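Local coordinates for FBP protein (Leishmania major, PDB 5OEY) that catalyses the hydrolysis of fructose 1,6-bisphosphate to fructose 6-phosphate and phosphate, a step of carbohydrate biosynthesis, and works as a homotetramer, at the interface of chains A and B. Coordinates in Å, arbitrary orientation; residue numbers count along the deposited sequence, not the author numbering. Chains: chain A/B, FBP protein.

Contact 1: the interface of chains A and B. Residues chain A 8-9, 11, 14; chain B 37, 80, 83-84.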
ATOM      1  N   THR A   8     -19.268  -4.941   1.131  1.00 78.54           N
ATOM      2  CA  THR A   8     -19.460  -3.529   1.608  1.00 77.92           C
ATOM      3  C   THR A   8     -19.353  -3.397   3.106  1.00 76.01           C
ATOM      4  O   THR A   8     -20.370  -3.521   3.793  1.00 74.96           O
ATOM      5  CB  THR A   8     -20.865  -3.001   1.219  1.00 77.92           C
ATOM      6  OG1 THR A   8     -20.918  -2.901  -0.192  1.00 81.80           O
ATOM      7  CG2 THR A   8     -21.198  -1.608   1.850  1.00 77.00           C
ATOM      8  N   PRO A   9     -18.143  -3.103   3.622  1.00 69.40           N
ATOM      9  CA  PRO A   9     -18.144  -2.992   5.076  1.00 64.00           C
ATOM     10  C   PRO A   9     -18.635  -1.608   5.558  1.00 54.48           C
ATOM     11  O   PRO A   9     -18.714  -0.662   4.750  1.00 50.95           O
ATOM     12  CB  PRO A   9     -16.684  -3.221   5.417  1.00 65.04           C
ATOM     13  CG  PRO A   9     -15.953  -2.573   4.270  1.00 65.68           C
ATOM     14  CD  PRO A   9     -16.788  -2.881   3.056  1.00 66.17           C
ATOM     15  N   THR A  11     -18.263   1.805   7.070  1.00 30.00           N
ATOM     16  CA  THR A  11     -17.233   2.839   7.285  1.00 27.63           C
ATOM     17  C   THR A  11     -17.568   3.748   8.480  1.00 25.14           C
ATOM     18  O   THR A  11     -18.709   3.828   8.915  1.00 23.63           O
ATOM     19  CB  THR A  11     -16.988   3.727   6.047  1.00 27.10           C
ATOM     20  OG1 THR A  11     -18.102   4.597   5.831  1.00 26.81           O
ATOM     21  CG2 THR A  11     -16.737   2.892   4.817  1.00 27.65           C
ATOM     22  N   GLN A  14     -20.046   6.416   7.296  1.00 28.05           N
ATOM     23  CA  GLN A  14     -21.435   5.936   7.269  1.00 27.03           C
ATOM     24  C   GLN A  14     -22.006   5.895   8.646  1.00 24.77           C
ATOM     25  O   GLN A  14     -23.149   6.270   8.855  1.00 23.69           O
ATOM     26  CB  GLN A  14     -21.541   4.497   6.716  1.00 27.36           C
ATOM     27  CG  GLN A  14     -21.303   4.314   5.241  1.00 28.52           C
ATOM     28  CD  GLN A  14     -21.412   2.854   4.789  1.00 29.63           C
ATOM     29  OE1 GLN A  14     -20.639   1.975   5.186  1.00 31.82           O
ATOM     30  NE2 GLN A  14     -22.329   2.611   3.884  1.00 31.72           N
TER
ATOM     31  N   THR B  37     -15.866   6.435  -2.052  1.00 17.47           N
ATOM     32  CA  THR B  37     -15.699   5.183  -1.333  1.00 15.59           C
ATOM     33  C   THR B  37     -15.952   4.033  -2.290  1.00 15.06           C
ATOM     34  O   THR B  37     -15.172   3.086  -2.346  1.00 14.95           O
ATOM     35  CB  THR B  37     -16.601   5.132  -0.102  1.00 14.62           C
ATOM     36  OG1 THR B  37     -16.290   6.245   0.730  1.00 14.48           O
ATOM     37  CG2 THR B  37     -16.352   3.888   0.680  1.00 14.63           C
ATOM     38  N   ALA B  80     -21.516  -2.086  -4.616  1.00 28.53           N
ATOM     39  CA  ALA B  80     -20.778  -1.025  -3.937  1.00 28.12           C
ATOM     40  C   ALA B  80     -21.451   0.323  -4.123  1.00 27.80           C
ATOM     41  O   ALA B  80     -21.860   0.936  -3.163  1.00 30.05           O
ATOM     42  CB  ALA B  80     -19.334  -0.980  -4.425  1.00 28.03           C
ATOM     43  N   ALA B  83     -24.828   0.563  -2.267  1.00 27.40           N
ATOM     44  CA  ALA B  83     -24.675   0.570  -0.812  1.00 26.97           C
ATOM     45  C   ALA B  83     -24.315   1.963  -0.310  1.00 27.28           C
ATOM     46  O   ALA B  83     -24.996   2.532   0.565  1.00 29.26           O
ATOM     47  CB  ALA B  83     -23.626  -0.434  -0.383  1.00 27.23           C
ATOM     48  N   TYR B  84     -23.262   2.530  -0.880  1.00 27.25           N
ATOM     49  CA  TYR B  84     -22.733   3.791  -0.364  1.00 28.69           C
ATOM     50  C   TYR B  84     -23.628   4.973  -0.728  1.00 29.31           C
ATOM     51  O   TYR B  84     -23.907   5.798   0.137  1.00 30.61           O
ATOM     52  CB  TYR B  84     -21.262   3.979  -0.768  1.00 27.91           C
ATOM     53  CG  TYR B  84     -20.385   2.905  -0.139  1.00 27.18           C
ATOM     54  CD1 TYR B  84     -20.154   2.884   1.244  1.00 26.96           C
ATOM     55  CD2 TYR B  84     -19.834   1.889  -0.906  1.00 26.13           C
ATOM     56  CE1 TYR B  84     -19.368   1.896   1.827  1.00 26.65           C
ATOM     57  CE2 TYR B  84     -19.054   0.897  -0.330  1.00 26.95           C
ATOM     58  CZ  TYR B  84     -18.823   0.905   1.034  1.00 26.62           C
ATOM     59  OH  TYR B  84     -18.070  -0.098   1.581  1.00 26.63           O
TER
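B:Tyr84 reaches out of helix 72-87 into the N-terminal segment of chain A, meeting A:Thr8, A:Pro9 and A:Gln14, and illustrates how one aromatic side chain can give a flexible N-terminal arm a landing point on the partner subunit. A polar link across the contact comes from the phenol: B:Tyr84 OH donates to the backbone O of A:Pro9 over 3.3 Å, meeting a lone pair in the carbonyl plane at a C=O...donor angle of 138°. The bond is long, and both A:Thr8 and A:Pro9 are poorly ordered, so the arm is probably held loosely here.

Apolar contacts pack the ring that carries this hydroxyl. The ring is covered from within its own subunit by the CG2 methyl of B:Thr37, from helix 27-48, 3.7 Å above the ring centre. From the opposite side of the ring plane the methyl of A:Thr8 approaches near the phenolic carbon, CG2 to CZ 3.6 Å. That methyl lies anti to the backbone N of its residue, which also brings CG2 to within 3.5 Å of B:Ala83 CB. The side chain of A:Gln14 comes across the ring's CD1-CE1 border at nearly a right angle, its amide plane turned 42° from the ring, with NE2 3.4 Å from CD1.

Hydrogen bonds within chain A fix that amide. A:Thr11 and A:Gln14 form a reciprocal capping box at the start of helix 12-19; A:Thr11, which also borders the ring, thereby positions the glutamine. A:Gln14 N donates to the hydroxyl OG1 of A:Thr11 over 3.0 Å, and A:Thr11 N returns a nearly straight bond, 168° at H, to a lone pair of the amide oxygen OE1 of A:Gln14 at 3.0 Å.

Contact 2: the interface of chains A and B. Residues chain A 17-18, 20; chain B 89, 109.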
ATOM      1  N   ILE A  17     -22.895   9.339   9.824  1.00 37.13           N
ATOM      2  CA  ILE A  17     -24.058   9.831   9.081  1.00 36.60           C
ATOM      3  C   ILE A  17     -25.333   9.231   9.667  1.00 42.68           C
ATOM      4  O   ILE A  17     -26.299   9.952   9.931  1.00 49.70           O
ATOM      5  CB  ILE A  17     -23.941   9.528   7.583  1.00 35.64           C
ATOM      6  CG1 ILE A  17     -22.873  10.428   6.967  1.00 36.56           C
ATOM      7  CG2 ILE A  17     -25.265   9.755   6.857  1.00 35.81           C
ATOM      8  CD1 ILE A  17     -22.391   9.996   5.587  1.00 38.04           C
ATOM      9  N   LYS A  18     -25.326   7.915   9.873  1.00 45.56           N
ATOM     10  CA  LYS A  18     -26.414   7.213  10.565  1.00 48.88           C
ATOM     11  C   LYS A  18     -26.679   7.761  11.973  1.00 49.25           C
ATOM     12  O   LYS A  18     -27.815   7.910  12.351  1.00 52.13           O
ATOM     13  CB  LYS A  18     -26.108   5.713  10.685  1.00 51.40           C
ATOM     14  CG  LYS A  18     -27.341   4.872  11.044  1.00 57.43           C
ATOM     15  CD  LYS A  18     -28.116   4.375   9.848  1.00 60.45           C
ATOM     16  CE  LYS A  18     -29.392   3.700  10.330  1.00 63.24           C
ATOM     17  NZ  LYS A  18     -30.260   3.272   9.211  1.00 62.56           N
ATOM     18  N   GLN A  20     -26.230  10.755  13.323  1.00 58.25           N
ATOM     19  CA  GLN A  20     -26.881  12.064  13.359  1.00 60.99           C
ATOM     20  C   GLN A  20     -28.351  11.941  12.926  1.00 65.64           C
ATOM     21  O   GLN A  20     -28.674  11.050  12.124  1.00 59.32           O
ATOM     22  CB  GLN A  20     -26.142  13.062  12.467  1.00 63.99           C
ATOM     23  CG  GLN A  20     -24.710  13.334  12.884  1.00 66.79           C
ATOM     24  CD  GLN A  20     -23.954  14.210  11.888  1.00 71.73           C
ATOM     25  OE1 GLN A  20     -24.375  15.312  11.513  1.00 71.39           O
ATOM     26  NE2 GLN A  20     -22.820  13.713  11.441  1.00 73.81           N
TER
ATOM     27  N   THR B  89     -27.543   9.477   2.293  1.00 33.46           N
ATOM     28  CA  THR B  89     -28.666  10.380   2.615  1.00 35.14           C
ATOM     29  C   THR B  89     -28.825  11.559   1.639  1.00 35.58           C
ATOM     30  O   THR B  89     -29.564  12.501   1.916  1.00 36.42           O
ATOM     31  CB  THR B  89     -28.652  10.907   4.092  1.00 33.74           C
ATOM     32  OG1 THR B  89     -27.657  11.908   4.271  1.00 30.02           O
ATOM     33  CG2 THR B  89     -28.434   9.763   5.093  1.00 33.70           C
ATOM     34  N   ARG B 109     -34.358   8.627   4.668  1.00 76.39           N
ATOM     35  CA  ARG B 109     -32.938   8.623   4.252  1.00 77.03           C
ATOM     36  C   ARG B 109     -32.767   9.119   2.811  1.00 70.81           C
ATOM     37  O   ARG B 109     -31.873   8.673   2.075  1.00 68.75           O
ATOM     38  CB  ARG B 109     -32.328   7.243   4.437  1.00 85.32           C
ATOM     39  CG  ARG B 109     -32.649   6.527   5.804  1.00 89.62           C
ATOM     40  CD  ARG B 109     -31.423   6.192   6.707  1.00 91.80           C
ATOM     41  NE  ARG B 109     -30.693   7.416   7.093  1.00 92.40           N
ATOM     42  CZ  ARG B 109     -30.185   7.699   8.297  1.00 89.62           C
ATOM     43  NH1 ARG B 109     -30.266   6.842   9.319  1.00 91.55           N
ATOM     44  NH2 ARG B 109     -29.568   8.870   8.489  1.00 82.11           N
TER
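The C-terminal end of the short N-terminal helix 12-19 meets, in the other subunit, the 3-10 turn 107-109 and the loop residue that follows helix 72-87 by two positions. A:Lys18 and B:Arg109 carry most of the hidden surface, and the two chains run nearly perpendicular. The touching parts are the arginine's NH1 nitrogen and the aliphatic stem of the lysine: NH1 of B:Arg109 lies 3.3 Å from CD of A:Lys18. The lysine chain leaves with CG anti to its backbone N (chi1 -164°) and bends at chi2 (90°), then runs extended past the guanidinium group. Its ammonium NZ ends 3.6 Å from NH1 of B:Arg109, a proximity of two basic groups that could carry some electrostatic cost.

Bends at chi2 and chi3 steer the guanidinium of B:Arg109 towards helix 12-19 of chain A. Its other terminal nitrogen, NH2, faces the backbone carbonyl of A:Ile17, with 3.7 Å between NH2 and O. This separation is too long to count as a hydrogen bond, although the carbonyls gathered at a helix C-terminus may offer the guanidinium a favourable field.

A methyl-to-methyl contact adds an apolar element. CG2 of A:Ile17 meets CG2 of B:Thr89 at 3.6 Å, the two side chains running antiparallel past one another.

The contact adds to the A-B interface of the homotetramer. A:Ile16, next to A:Ile17, is an AMP-binding residue of one subunit, and B:Tyr113, which begins strand 113-118 beyond the 3-10 turn, belongs to the AMP site of the other, so the contact may also help relay effector binding between subunits.

Contact 1 and contact 2 lie about 13 Å apart, measured between the centres of their C-alpha atoms, along one stretch of the A-B interface. They share helix 12-19 of chain A: its N-terminal end and the arm before it serve contact 1, its C-terminal half contact 2. On chain B, helix 72-87 supplies the receiving surface of contact 1, and the loop just past it adds to contact 2. The short helix is thus held against the partner near both ends. Two-fold symmetry repeats the arrangement with chains exchanged, tying the two subunits reciprocally within the tetramer.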